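Local coordinates for putative tryptophan halogenase (PDB 6Y1W), which is a flavin-dependent halogenase that, like others of its family, probably uses reduced FAD, oxygen and halide to halogenate an electron-rich aromatic substrate, at residues Thr87-Ile92 and His106-Thr111; Gly91-His96 and Val261-Ala266; Val252-Val257 and Val283-Val288; Ala271-Arg276 and Glu344-Thr349. One frame throughout, in Å; residues are numbered along the deposited sequence.

In the fold
All four contacts bear on one mixed, seven-stranded sheet. Interaction 1 joins the hairpin strands 91-99 and 102-107 at one edge of it, and interaction 2, with its centre about 9 Å away and Gly-91 and Ile-92 in common, pairs strand 91-99 with 263-268. Farther across, strand 272-278 packs against the 344-349 loop in interaction 4, while interaction 3 pairs 283-289 with 248-254, about 20 Å between centres from interaction 1. Along the chain, interaction 1 closes before 3 and 4 open, and interaction 3 interlocks with 2 and 4. Interactions 1 and 4 meet where His-106 bonds to Glu-347 and Lys-89 to Ser-348, bringing strand 87-89, the hairpin and the loop together around the predicted active site.

Interaction 1 (Thr87-Ile92 and His106-Thr111); sequences TFKVGI and HSFGHT. With BUD ((2S,3S)-butane-2,3-diol), chain H.
Lys-89 to Ile-92 runs against His-106 to Phe-108 with directions 152° apart, Gly-91 facing Ser-107 as a non-hydrogen-bonded pair and Ile-92 facing His-106 as a hydrogen-bonded one. The N-H groups of Ile-92 and His-106 are each given to the other residue's carbonyl oxygen. Beyond them Phe-108 N reaches Val-90 O at 3.0 Å in an almost straight bond. Gly-91 CA comes within 3.8 Å of Ser-107 CA, a spacing that leaves no room there for a beta carbon on the glycine.

Phe-108 carries most of the side-chain contact. Its CG stands beside the backbone N, anti to the carbonyl carbon (chi1 -54°), and the ring brings its edge to the opposite backbone: CE2 lies 3.4 Å from Lys-89 O, which sits in the ring plane. The extended Lys-89 side chain crosses that of Phe-108 at about a right angle, Lys-89 CE 3.9 Å from Phe-108 CZ, and its NZ is bonded to Ser-348 OG and Thr-62 O. The His-106 ring leads away from the 87-92 segment to bond with Glu-347 through ND1 and Ser-444 through NE2. A butanediol places O1 3.7 Å from His-106 CE1.

Lys-89 is the predicted active-site lysine; its chain is flanked by an aromatic ring and its amine gripped by two oxygens, which would restrict where NZ can point.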
loop_
_atom_site.group_PDB
_atom_site.type_symbol
_atom_site.label_atom_id
_atom_site.label_comp_id
_atom_site.label_asym_id
_atom_site.label_seq_id
_atom_site.Cartn_x
_atom_site.Cartn_y
_atom_site.Cartn_z
ATOM N N THR A 87 2.626 30.335 4.066
ATOM C CA THR A 87 1.247 30.436 3.600
ATOM C C THR A 87 0.726 29.038 3.295
ATOM O O THR A 87 1.475 28.057 3.310
ATOM C CB THR A 87 1.118 31.331 2.335
ATOM O OG1 THR A 87 1.815 30.712 1.244
ATOM C CG2 THR A 87 1.733 32.765 2.577
ATOM N N PHE A 88 -0.558 28.944 2.989
ATOM C CA PHE A 88 -1.130 27.646 2.661
ATOM C C PHE A 88 -1.034 27.344 1.170
ATOM O O PHE A 88 -1.053 28.246 0.318
ATOM C CB PHE A 88 -2.597 27.570 3.119
ATOM C CG PHE A 88 -2.745 27.577 4.610
ATOM C CD1 PHE A 88 -2.537 26.393 5.350
ATOM C CD2 PHE A 88 -3.046 28.741 5.295
ATOM C CE1 PHE A 88 -2.628 26.385 6.738
ATOM C CE2 PHE A 88 -3.136 28.728 6.703
ATOM C CZ PHE A 88 -2.929 27.558 7.410
ATOM N N LYS A 89 -0.959 26.040 0.865
ATOM C CA LYS A 89 -0.871 25.559 -0.507
ATOM C C LYS A 89 -1.899 24.471 -0.707
ATOM O O LYS A 89 -1.940 23.531 0.087
ATOM C CB LYS A 89 0.535 24.981 -0.774
ATOM C CG LYS A 89 0.663 24.333 -2.159
ATOM C CD LYS A 89 2.013 23.651 -2.291
ATOM C CE LYS A 89 2.050 22.819 -3.606
ATOM N NZ LYS A 89 3.193 21.800 -3.536
ATOM N N VAL A 90 -2.716 24.583 -1.769
ATOM C CA VAL A 90 -3.672 23.525 -2.103
ATOM C C VAL A 90 -3.390 22.876 -3.449
ATOM O O VAL A 90 -4.123 21.956 -3.838
ATOM C CB VAL A 90 -5.128 24.026 -2.050
ATOM C CG1 VAL A 90 -5.489 24.463 -0.638
ATOM C CG2 VAL A 90 -5.330 25.187 -3.047
ATOM N N GLY A 91 -2.361 23.311 -4.177
ATOM C CA GLY A 91 -2.105 22.705 -5.474
ATOM C C GLY A 91 -1.018 23.461 -6.217
ATOM O O GLY A 91 -0.423 24.415 -5.699
ATOM N N ILE A 92 -0.783 23.016 -7.463
ATOM C CA ILE A 92 0.209 23.594 -8.373
ATOM C C ILE A 92 -0.511 23.934 -9.674
ATOM O O ILE A 92 -1.186 23.068 -10.258
ATOM C CB ILE A 92 1.356 22.616 -8.688
ATOM C CG1 ILE A 92 2.070 22.213 -7.380
ATOM C CG2 ILE A 92 2.379 23.232 -9.629
ATOM C CD1 ILE A 92 3.202 21.188 -7.563
ATOM N N HIS A 106 -2.967 20.831 -10.800
ATOM C CA HIS A 106 -2.782 19.580 -10.081
ATOM C C HIS A 106 -2.973 19.919 -8.612
ATOM O O HIS A 106 -2.079 20.499 -7.988
ATOM C CB HIS A 106 -1.387 19.018 -10.327
ATOM C CG HIS A 106 -1.092 17.782 -9.539
ATOM N ND1 HIS A 106 0.188 17.296 -9.383
ATOM C CD2 HIS A 106 -1.906 16.961 -8.835
ATOM C CE1 HIS A 106 0.147 16.211 -8.625
ATOM N NE2 HIS A 106 -1.105 15.995 -8.267
ATOM N N SER A 107 -4.111 19.524 -8.054
ATOM C CA SER A 107 -4.435 19.904 -6.681
ATOM C C SER A 107 -4.289 18.706 -5.767
ATOM O O SER A 107 -4.193 17.559 -6.211
ATOM C CB SER A 107 -5.865 20.462 -6.582
ATOM O OG SER A 107 -6.828 19.424 -6.719
ATOM N N PHE A 108 -4.301 18.983 -4.464
ATOM C CA PHE A 108 -4.514 17.934 -3.483
ATOM C C PHE A 108 -5.978 17.519 -3.496
ATOM O O PHE A 108 -6.785 18.002 -4.300
ATOM C CB PHE A 108 -4.080 18.414 -2.094
ATOM C CG PHE A 108 -2.663 18.930 -2.051
ATOM C CD1 PHE A 108 -1.633 18.222 -2.670
ATOM C CD2 PHE A 108 -2.369 20.126 -1.399
ATOM C CE1 PHE A 108 -0.319 18.705 -2.629
ATOM C CE2 PHE A 108 -1.065 20.621 -1.373
ATOM C CZ PHE A 108 -0.047 19.916 -1.962
ATOM N N GLY A 109 -6.341 16.584 -2.634
ATOM C CA GLY A 109 -7.739 16.179 -2.557
ATOM C C GLY A 109 -8.117 15.110 -3.573
ATOM O O GLY A 109 -7.281 14.361 -4.061
ATOM N N HIS A 110 -9.415 15.033 -3.868
ATOM C CA HIS A 110 -9.933 14.003 -4.757
ATOM C C HIS A 110 -10.989 14.663 -5.619
ATOM O O HIS A 110 -11.719 15.539 -5.155
ATOM C CB HIS A 110 -10.549 12.821 -3.996
ATOM C CG HIS A 110 -10.789 11.606 -4.851
ATOM N ND1 HIS A 110 -9.772 10.754 -5.247
ATOM C CD2 HIS A 110 -11.926 11.117 -5.408
ATOM C CE1 HIS A 110 -10.272 9.791 -6.003
ATOM N NE2 HIS A 110 -11.578 9.988 -6.116
ATOM N N THR A 111 -11.046 14.279 -6.866
ATOM C CA THR A 111 -12.027 14.891 -7.760
ATOM C C THR A 111 -13.265 14.016 -7.770
ATOM O O THR A 111 -13.168 12.823 -8.063
ATOM C CB THR A 111 -11.451 15.021 -9.162
ATOM O OG1 THR A 111 -10.245 15.779 -9.065
ATOM C CG2 THR A 111 -12.474 15.793 -10.094
HETATM C C1 BUD H . 1.311 15.159 -2.761
HETATM O O1 BUD H . 0.723 15.237 -5.060
HETATM C C2 BUD H . 0.893 14.343 -3.985
HETATM O O2 BUD H . -0.823 12.760 -4.759
HETATM C C3 BUD H . -0.422 13.611 -3.696
HETATM C C4 BUD H . -0.249 12.772 -2.424
#

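Interaction 2 (Gly91-His96 and Val261-Ala266); sequences GIAFEH and VTFTRA. With BUD ((2S,3S)-butane-2,3-diol), chain J.
Ile-92, Ala-93 and Phe-94 pair with Thr-264, Arg-265 and Ala-266 in the parallel junction of an otherwise antiparallel sheet, strand 91-99 beside strand 263-268. The axes of 91-95 and 263-266 cross at 26°. The hydrogen bonds zigzag between the strands: Thr-264 N gives to Gly-91 O, Ala-93 N to Thr-264 O at 2.8 Å, Ala-266 N to Ala-93 O and Glu-95 N to Ala-266 O.

On the face bearing Ile-92, Phe-94 and Ala-266, the alanine CB touches both neighbours, 3.8 Å from Ile-92 CG2 and 3.7 Å from Phe-94 CE1. Ile-92 CG2 also sits above the Phe-94 ring, displaced toward its rim. This face of the sheet looks to the predicted substrate-binding Glu-347, whose side chain touches Ile-92 and Phe-94; the Phe-94 ring stacks on His-395 and meets Trp-97 edge-to-face.

The face with Ala-93 and Arg-265 is less enclosed. Phe-263 has CG between its backbone N and carbonyl carbon (chi1 59°), and the ring's CD1 packs 3.7 Å from Ala-93 CB, while Val-261 CG2 lies over the ring centre. Glu-95 meets the aliphatic part of Arg-265, Glu-95 OE1 standing 3.6 Å from Arg-265 CD. Although Glu-95 OE1 is 4.1 Å from Arg-265 NE, it lies well out of the guanidinium plane, so no N-H points at it and any attraction is probably one of charge alone; the salt bridge of OE1 goes to Arg-267 NE. Where the chain turns a corner at His-96, butanediol C4 rests over one face of the His-96 ring, 3.6 Å from CG.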
loop_
_atom_site.group_PDB
_atom_site.type_symbol
_atom_site.label_atom_id
_atom_site.label_comp_id
_atom_site.label_asym_id
_atom_site.label_seq_id
_atom_site.Cartn_x
_atom_site.Cartn_y
_atom_site.Cartn_z
ATOM N N GLY A 91 -2.361 23.311 -4.177
ATOM C CA GLY A 91 -2.105 22.705 -5.474
ATOM C C GLY A 91 -1.018 23.461 -6.217
ATOM O O GLY A 91 -0.423 24.415 -5.699
ATOM N N ILE A 92 -0.783 23.016 -7.463
ATOM C CA ILE A 92 0.209 23.594 -8.373
ATOM C C ILE A 92 -0.511 23.934 -9.674
ATOM O O ILE A 92 -1.186 23.068 -10.258
ATOM C CB ILE A 92 1.356 22.616 -8.688
ATOM C CG1 ILE A 92 2.070 22.213 -7.380
ATOM C CG2 ILE A 92 2.379 23.232 -9.629
ATOM C CD1 ILE A 92 3.202 21.188 -7.563
ATOM N N ALA A 93 -0.339 25.170 -10.156
ATOM C CA ALA A 93 -0.900 25.548 -11.449
ATOM C C ALA A 93 0.146 25.291 -12.521
ATOM O O ALA A 93 1.227 25.913 -12.513
ATOM C CB ALA A 93 -1.347 27.012 -11.442
ATOM N N PHE A 94 -0.160 24.345 -13.425
ATOM C CA PHE A 94 0.760 23.970 -14.495
ATOM C C PHE A 94 0.374 24.723 -15.752
ATOM O O PHE A 94 -0.656 24.429 -16.361
ATOM C CB PHE A 94 0.719 22.461 -14.735
ATOM C CG PHE A 94 1.526 21.695 -13.719
ATOM C CD1 PHE A 94 2.915 21.596 -13.883
ATOM C CD2 PHE A 94 0.944 21.187 -12.563
ATOM C CE1 PHE A 94 3.717 20.939 -12.906
ATOM C CE2 PHE A 94 1.737 20.502 -11.597
ATOM C CZ PHE A 94 3.121 20.407 -11.766
ATOM N N GLU A 95 1.184 25.703 -16.114
ATOM C CA GLU A 95 0.932 26.546 -17.284
ATOM C C GLU A 95 1.882 26.187 -18.422
ATOM O O GLU A 95 3.100 26.081 -18.216
ATOM C CB GLU A 95 1.074 28.016 -16.901
ATOM C CG GLU A 95 0.044 28.473 -15.894
ATOM C CD GLU A 95 0.184 29.929 -15.498
ATOM O OE1 GLU A 95 1.217 30.546 -15.819
ATOM O OE2 GLU A 95 -0.768 30.460 -14.877
ATOM N N HIS A 96 1.308 25.989 -19.633
ATOM C CA HIS A 96 2.053 25.800 -20.881
ATOM C C HIS A 96 2.711 24.416 -20.973
ATOM O O HIS A 96 3.657 24.238 -21.756
ATOM C CB HIS A 96 3.138 26.884 -21.113
ATOM C CG HIS A 96 2.621 28.299 -21.195
ATOM N ND1 HIS A 96 1.750 28.742 -22.177
ATOM C CD2 HIS A 96 2.947 29.389 -20.457
ATOM C CE1 HIS A 96 1.518 30.034 -21.998
ATOM N NE2 HIS A 96 2.241 30.452 -20.970
ATOM N N VAL A 261 -1.661 34.019 -3.367
ATOM C CA VAL A 261 -2.476 32.926 -3.905
ATOM C C VAL A 261 -2.286 31.657 -3.076
ATOM O O VAL A 261 -1.439 31.600 -2.168
ATOM C CB VAL A 261 -2.151 32.665 -5.385
ATOM C CG1 VAL A 261 -2.476 33.920 -6.274
ATOM C CG2 VAL A 261 -0.674 32.196 -5.592
ATOM N N THR A 262 -3.122 30.647 -3.341
ATOM C CA THR A 262 -3.095 29.389 -2.598
ATOM C C THR A 262 -2.423 28.262 -3.380
ATOM O O THR A 262 -2.498 27.104 -2.956
ATOM C CB THR A 262 -4.505 28.935 -2.214
ATOM O OG1 THR A 262 -5.337 28.964 -3.372
ATOM C CG2 THR A 262 -5.128 29.867 -1.080
ATOM N N PHE A 263 -1.704 28.586 -4.446
ATOM C CA PHE A 263 -1.060 27.566 -5.259
ATOM C C PHE A 263 0.374 27.982 -5.556
ATOM O O PHE A 263 0.736 29.158 -5.509
ATOM C CB PHE A 263 -1.849 27.321 -6.558
ATOM C CG PHE A 263 -2.002 28.554 -7.403
ATOM C CD1 PHE A 263 -0.995 28.929 -8.270
ATOM C CD2 PHE A 263 -3.126 29.374 -7.279
ATOM C CE1 PHE A 263 -1.102 30.074 -9.024
ATOM C CE2 PHE A 263 -3.242 30.545 -8.021
ATOM C CZ PHE A 263 -2.244 30.899 -8.889
ATOM N N THR A 264 1.197 26.976 -5.847
ATOM C CA THR A 264 2.511 27.173 -6.447
ATOM C C THR A 264 2.305 27.227 -7.945
ATOM O O THR A 264 1.487 26.476 -8.473
ATOM C CB THR A 264 3.415 25.993 -6.069
ATOM O OG1 THR A 264 3.681 26.027 -4.660
ATOM C CG2 THR A 264 4.713 26.018 -6.889
ATOM N N ARG A 265 3.011 28.129 -8.629
ATOM C CA ARG A 265 2.901 28.193 -10.084
ATOM C C ARG A 265 4.106 27.520 -10.717
ATOM O O ARG A 265 5.240 27.762 -10.302
ATOM C CB ARG A 265 2.768 29.641 -10.561
ATOM C CG ARG A 265 2.326 29.756 -12.029
ATOM C CD ARG A 265 2.050 31.221 -12.359
ATOM N NE ARG A 265 3.294 31.943 -12.599
ATOM C CZ ARG A 265 3.392 33.266 -12.639
ATOM N NH1 ARG A 265 2.296 34.007 -12.441
ATOM N NH2 ARG A 265 4.574 33.833 -12.894
ATOM N N ALA A 266 3.846 26.662 -11.721
ATOM C CA ALA A 266 4.885 25.977 -12.497
ATOM C C ALA A 266 4.651 26.317 -13.960
ATOM O O ALA A 266 3.803 25.691 -14.611
ATOM C CB ALA A 266 4.818 24.466 -12.290
HETATM C C1 BUD J . 5.525 31.748 -24.673
HETATM O O1 BUD J . 7.869 31.112 -24.980
HETATM C C2 BUD J . 6.705 30.883 -24.225
HETATM O O2 BUD J . 7.546 28.700 -24.279
HETATM C C3 BUD J . 6.361 29.417 -24.435
HETATM C C4 BUD J . 5.378 28.931 -23.370
#

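Interaction 3 (Val252-Val257 and Val283-Val288); sequences VQTESV and VGNGIV
Asn-285 grips the neighbouring strand with its side-chain amide, ND2 giving one hydrogen to Val-252 O at 3.1 Å and the other to Thr-254 OG1 at 2.9 Å. Both acceptors lie close to the amide plane, so the two bonds would fix the rotation of that group. Val-252 O takes a second bond from Asn-285 N, bent to 130° at the hydrogen, and the two donors approach from opposite faces of the carbonyl plane. The asparagine CG lies beside the backbone N, anti to the carbonyl carbon, and chi2 of -96° turns the amide toward the two acceptors. Thr-254 turns OG1 between its backbone N and carbonyl carbon (chi1 51°), which puts the oxygen within the amide's range and 3.6 Å from Val-283 CB.

The backbone keeps these groups in register: Val-252 N bonds to Asn-285 O, and Thr-254 and Val-283 exchange their N-H groups for each other's carbonyl oxygens. On the other face Gln-253, bent at chi2, folds over Gly-284, with Gln-253 OE1 3.3 Å from Gly-284 CA. The same oxygen is also bonded to Arg-282 NE. At the far end Val-283 CG2 lies 4.1 Å from Ser-256 CA.

Farther out, Val-252 packs on Leu-303 of helix 296-306 and Asn-285 on Leu-307. The whole is an antiparallel pairing of strands 248-254 and 283-289, reinforced by a side-chain amide, within the seven-stranded sheet of this halogenase and away from the predicted catalytic site.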
loop_
_atom_site.group_PDB
_atom_site.type_symbol
_atom_site.label_atom_id
_atom_site.label_comp_id
_atom_site.label_asym_id
_atom_site.label_seq_id
_atom_site.Cartn_x
_atom_site.Cartn_y
_atom_site.Cartn_z
ATOM N N VAL A 252 15.278 34.007 -7.445
ATOM C CA VAL A 252 15.228 35.417 -7.024
ATOM C C VAL A 252 13.926 35.657 -6.271
ATOM O O VAL A 252 12.866 35.157 -6.664
ATOM C CB VAL A 252 15.342 36.370 -8.235
ATOM C CG1 VAL A 252 14.104 36.237 -9.161
ATOM C CG2 VAL A 252 15.516 37.845 -7.757
ATOM N N GLN A 253 13.996 36.486 -5.224
ATOM C CA GLN A 253 12.810 36.873 -4.485
ATOM C C GLN A 253 12.295 38.209 -5.006
ATOM O O GLN A 253 13.063 39.067 -5.443
ATOM C CB GLN A 253 13.109 36.944 -2.969
ATOM C CG GLN A 253 13.749 35.672 -2.386
ATOM C CD GLN A 253 12.877 34.374 -2.551
ATOM O OE1 GLN A 253 11.846 34.218 -1.893
ATOM N NE2 GLN A 253 13.316 33.448 -3.420
ATOM N N THR A 254 10.984 38.375 -4.980
ATOM C CA THR A 254 10.400 39.645 -5.401
ATOM C C THR A 254 9.420 40.113 -4.343
ATOM O O THR A 254 8.900 39.326 -3.552
ATOM C CB THR A 254 9.667 39.554 -6.755
ATOM O OG1 THR A 254 8.732 38.448 -6.739
ATOM C CG2 THR A 254 10.665 39.393 -7.912
ATOM N N GLU A 255 9.118 41.417 -4.352
ATOM C CA GLU A 255 8.079 41.854 -3.436
ATOM C C GLU A 255 6.705 41.327 -3.873
ATOM O O GLU A 255 6.446 41.051 -5.055
ATOM C CB GLU A 255 8.060 43.393 -3.322
ATOM C CG GLU A 255 7.672 44.047 -4.557
ATOM C CD GLU A 255 8.063 45.545 -4.600
ATOM O OE1 GLU A 255 8.306 46.195 -3.540
ATOM O OE2 GLU A 255 8.113 46.052 -5.727
ATOM N N SER A 256 5.821 41.182 -2.895
ATOM C CA SER A 256 4.436 40.849 -3.186
ATOM C C SER A 256 3.761 42.001 -3.927
ATOM O O SER A 256 4.016 43.179 -3.642
ATOM C CB SER A 256 3.691 40.570 -1.885
ATOM O OG SER A 256 4.426 39.654 -1.079
ATOM N N VAL A 257 2.892 41.658 -4.872
ATOM C CA VAL A 257 2.125 42.654 -5.612
ATOM C C VAL A 257 0.635 42.512 -5.370
ATOM O O VAL A 257 -0.166 43.164 -6.046
ATOM C CB VAL A 257 2.428 42.601 -7.117
ATOM C CG1 VAL A 257 3.883 42.927 -7.363
ATOM C CG2 VAL A 257 2.043 41.258 -7.724
ATOM N N VAL A 283 7.641 36.983 -2.456
ATOM C CA VAL A 283 7.365 35.902 -3.397
ATOM C C VAL A 283 8.681 35.278 -3.839
ATOM O O VAL A 283 9.641 35.997 -4.142
ATOM C CB VAL A 283 6.578 36.468 -4.593
ATOM C CG1 VAL A 283 6.453 35.427 -5.716
ATOM C CG2 VAL A 283 5.192 36.937 -4.113
ATOM N N GLY A 284 8.749 33.938 -3.840
ATOM C CA GLY A 284 9.909 33.246 -4.370
ATOM C C GLY A 284 9.713 32.909 -5.842
ATOM O O GLY A 284 8.629 32.546 -6.262
ATOM N N ASN A 285 10.790 33.079 -6.629
ATOM C CA ASN A 285 10.748 32.817 -8.064
ATOM C C ASN A 285 11.990 32.046 -8.464
ATOM O O ASN A 285 13.048 32.193 -7.854
ATOM C CB ASN A 285 10.742 34.117 -8.908
ATOM C CG ASN A 285 9.668 35.095 -8.475
ATOM O OD1 ASN A 285 8.581 35.137 -9.053
ATOM N ND2 ASN A 285 9.997 35.950 -7.481
ATOM N N GLY A 286 11.886 31.280 -9.533
ATOM C CA GLY A 286 13.099 30.677 -10.087
ATOM C C GLY A 286 12.808 30.116 -11.458
ATOM O O GLY A 286 11.651 29.923 -11.825
ATOM N N ILE A 287 13.875 29.889 -12.239
ATOM C CA ILE A 287 13.728 29.218 -13.526
ATOM C C ILE A 287 14.620 27.991 -13.461
ATOM O O ILE A 287 15.762 28.058 -12.983
ATOM C CB ILE A 287 14.047 30.135 -14.734
ATOM C CG1 ILE A 287 13.815 29.357 -16.039
ATOM C CG2 ILE A 287 15.491 30.719 -14.708
ATOM C CD1 ILE A 287 13.598 30.293 -17.249
ATOM N N VAL A 288 14.056 26.861 -13.859
ATOM C CA VAL A 288 14.731 25.576 -13.887
ATOM C C VAL A 288 14.961 25.269 -15.351
ATOM O O VAL A 288 14.006 25.295 -16.119
ATOM C CB VAL A 288 13.825 24.509 -13.259
ATOM C CG1 VAL A 288 14.376 23.093 -13.525
ATOM C CG2 VAL A 288 13.639 24.775 -11.740
#

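Interaction 4 (Ala271-Arg276 and Glu344-Thr349); sequences AGWMWR and EPIEST. With BUD ((2S,3S)-butane-2,3-diol), chain I.
Trp-273 extends from strand 272-278 toward Glu-344, Pro-345 and Ile-346. From CB, which points toward that loop, CG turns between the backbone N and the carbonyl carbon (chi1 66°), and the indole reaches the loop. Trp-273 CD1 lies 3.6 Å from Glu-344 OE1, and the next atom, NE1, donates to the same oxygen at 2.8 Å. The bond lies near the ring plane, uses the anti lone pair of OE1, and leaves ring and carboxylate only 19° apart; Tyr-396 OH from helix 371-397 is a second partner of OE1.

This loop leads from strand 341-342 into helix 350-363 and carries Glu-347, predicted to bind L-tryptophan.

On the six-membered ring, CZ2 of Trp-273 meets Ile-346 CA at 3.5 Å and Pro-345 CG at 4.1 Å. Trp-273 CH2, at the outer end, reaches Pro-345 O at 3.7 Å. Ile-346 CG1 lies over one face of the indole, 4.3 Å above the plane and toward the rim. Trp-275 adds a looser touch on Pro-345 CG through CE3. Just before the strand begins, Ala-271 N donates to butanediol O2 at 3.0 Å.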
loop_
_atom_site.group_PDB
_atom_site.type_symbol
_atom_site.label_atom_id
_atom_site.label_comp_id
_atom_site.label_asym_id
_atom_site.label_seq_id
_atom_site.Cartn_x
_atom_site.Cartn_y
_atom_site.Cartn_z
ATOM N N ALA A 271 12.649 25.785 -22.758
ATOM C CA ALA A 271 13.648 24.769 -22.415
ATOM C C ALA A 271 13.753 24.631 -20.894
ATOM O O ALA A 271 14.821 24.324 -20.332
ATOM C CB ALA A 271 15.017 25.095 -23.024
ATOM N N GLY A 272 12.613 24.776 -20.229
ATOM C CA GLY A 272 12.578 24.683 -18.778
ATOM C C GLY A 272 11.261 25.235 -18.279
ATOM O O GLY A 272 10.295 25.329 -19.032
ATOM N N TRP A 273 11.247 25.604 -16.996
ATOM C CA TRP A 273 10.014 26.073 -16.401
ATOM C C TRP A 273 10.342 26.967 -15.216
ATOM O O TRP A 273 11.456 26.945 -14.695
ATOM C CB TRP A 273 9.124 24.894 -15.981
ATOM C CG TRP A 273 9.687 24.057 -14.860
ATOM C CD1 TRP A 273 10.561 23.034 -14.987
ATOM C CD2 TRP A 273 9.389 24.170 -13.465
ATOM N NE1 TRP A 273 10.886 22.513 -13.740
ATOM C CE2 TRP A 273 10.155 23.190 -12.795
ATOM C CE3 TRP A 273 8.557 25.010 -12.712
ATOM C CZ2 TRP A 273 10.111 23.027 -11.403
ATOM C CZ3 TRP A 273 8.509 24.848 -11.343
ATOM C CH2 TRP A 273 9.276 23.866 -10.697
ATOM N N MET A 274 9.339 27.752 -14.780
ATOM C CA MET A 274 9.563 28.735 -13.720
ATOM C C MET A 274 8.634 28.454 -12.554
ATOM O O MET A 274 7.454 28.177 -12.755
ATOM C CB MET A 274 9.292 30.152 -14.237
ATOM C CG MET A 274 10.406 30.697 -15.151
ATOM S SD MET A 274 9.711 32.116 -16.068
ATOM C CE MET A 274 8.742 31.386 -17.400
ATOM N N TRP A 275 9.150 28.566 -11.323
ATOM C CA TRP A 275 8.267 28.525 -10.167
ATOM C C TRP A 275 7.950 29.923 -9.648
ATOM O O TRP A 275 8.751 30.863 -9.773
ATOM C CB TRP A 275 8.865 27.716 -9.001
ATOM C CG TRP A 275 10.008 28.330 -8.200
ATOM C CD1 TRP A 275 9.913 29.249 -7.156
ATOM C CD2 TRP A 275 11.392 27.985 -8.300
ATOM N NE1 TRP A 275 11.174 29.502 -6.635
ATOM C CE2 TRP A 275 12.095 28.758 -7.340
ATOM C CE3 TRP A 275 12.117 27.120 -9.137
ATOM C CZ2 TRP A 275 13.472 28.651 -7.157
ATOM C CZ3 TRP A 275 13.488 27.036 -8.969
ATOM C CH2 TRP A 275 14.160 27.814 -8.003
ATOM N N ARG A 276 6.784 30.034 -9.018
ATOM C CA ARG A 276 6.389 31.241 -8.283
ATOM C C ARG A 276 5.687 30.777 -7.024
ATOM O O ARG A 276 4.730 30.004 -7.107
ATOM C CB ARG A 276 5.472 32.119 -9.150
ATOM C CG ARG A 276 5.310 33.512 -8.539
ATOM C CD ARG A 276 4.692 34.524 -9.521
ATOM N NE ARG A 276 4.618 35.858 -8.887
ATOM C CZ ARG A 276 3.603 36.275 -8.133
ATOM N NH1 ARG A 276 2.563 35.485 -7.920
ATOM N NH2 ARG A 276 3.613 37.509 -7.593
ATOM N N GLU A 344 14.094 17.655 -9.504
ATOM C CA GLU A 344 13.701 19.060 -9.558
ATOM C C GLU A 344 12.367 19.319 -8.837
ATOM O O GLU A 344 11.549 18.405 -8.659
ATOM C CB GLU A 344 13.588 19.481 -11.023
ATOM C CG GLU A 344 12.370 18.888 -11.711
ATOM C CD GLU A 344 12.512 18.945 -13.220
ATOM O OE1 GLU A 344 12.180 20.007 -13.822
ATOM O OE2 GLU A 344 13.016 17.955 -13.788
ATOM N N PRO A 345 12.122 20.586 -8.391
ATOM C CA PRO A 345 10.965 20.841 -7.500
ATOM C C PRO A 345 9.632 20.986 -8.200
ATOM O O PRO A 345 8.746 21.718 -7.722
ATOM C CB PRO A 345 11.356 22.154 -6.796
ATOM C CG PRO A 345 12.173 22.876 -7.824
ATOM C CD PRO A 345 13.015 21.754 -8.474
ATOM N N ILE A 346 9.460 20.262 -9.310
ATOM C CA ILE A 346 8.253 20.407 -10.114
ATOM C C ILE A 346 7.013 19.918 -9.377
ATOM O O ILE A 346 5.910 20.410 -9.633
ATOM C CB ILE A 346 8.451 19.672 -11.447
ATOM C CG1 ILE A 346 7.288 19.913 -12.395
ATOM C CG2 ILE A 346 8.554 18.143 -11.227
ATOM C CD1 ILE A 346 7.547 19.290 -13.786
ATOM N N GLU A 347 7.160 18.965 -8.445
ATOM C CA GLU A 347 6.054 18.498 -7.618
ATOM C C GLU A 347 6.360 18.666 -6.130
ATOM O O GLU A 347 5.783 17.969 -5.296
ATOM C CB GLU A 347 5.704 17.027 -7.920
ATOM C CG GLU A 347 4.925 16.844 -9.239
ATOM C CD GLU A 347 3.464 17.278 -9.152
ATOM O OE1 GLU A 347 2.950 17.511 -8.026
ATOM O OE2 GLU A 347 2.798 17.407 -10.251
ATOM N N SER A 348 7.259 19.593 -5.775
ATOM C CA SER A 348 7.488 19.987 -4.379
ATOM C C SER A 348 7.792 18.784 -3.489
ATOM O O SER A 348 7.205 18.623 -2.420
ATOM C CB SER A 348 6.304 20.785 -3.784
ATOM O OG SER A 348 5.734 21.748 -4.708
ATOM N N THR A 349 8.750 17.960 -3.906
ATOM C CA THR A 349 9.065 16.721 -3.191
ATOM C C THR A 349 10.346 16.795 -2.346
ATOM O O THR A 349 10.636 15.821 -1.649
ATOM C CB THR A 349 9.177 15.536 -4.160
ATOM O OG1 THR A 349 10.006 15.873 -5.293
ATOM C CG2 THR A 349 7.803 15.082 -4.648
HETATM C C1 BUD I . 16.286 30.271 -21.825
HETATM O O1 BUD I . 14.524 29.900 -23.348
HETATM C C2 BUD I . 15.200 29.315 -22.276
HETATM O O2 BUD I . 13.050 28.554 -21.568
HETATM C C3 BUD I . 14.231 29.120 -21.106
HETATM C C4 BUD I . 14.839 28.151 -20.095
#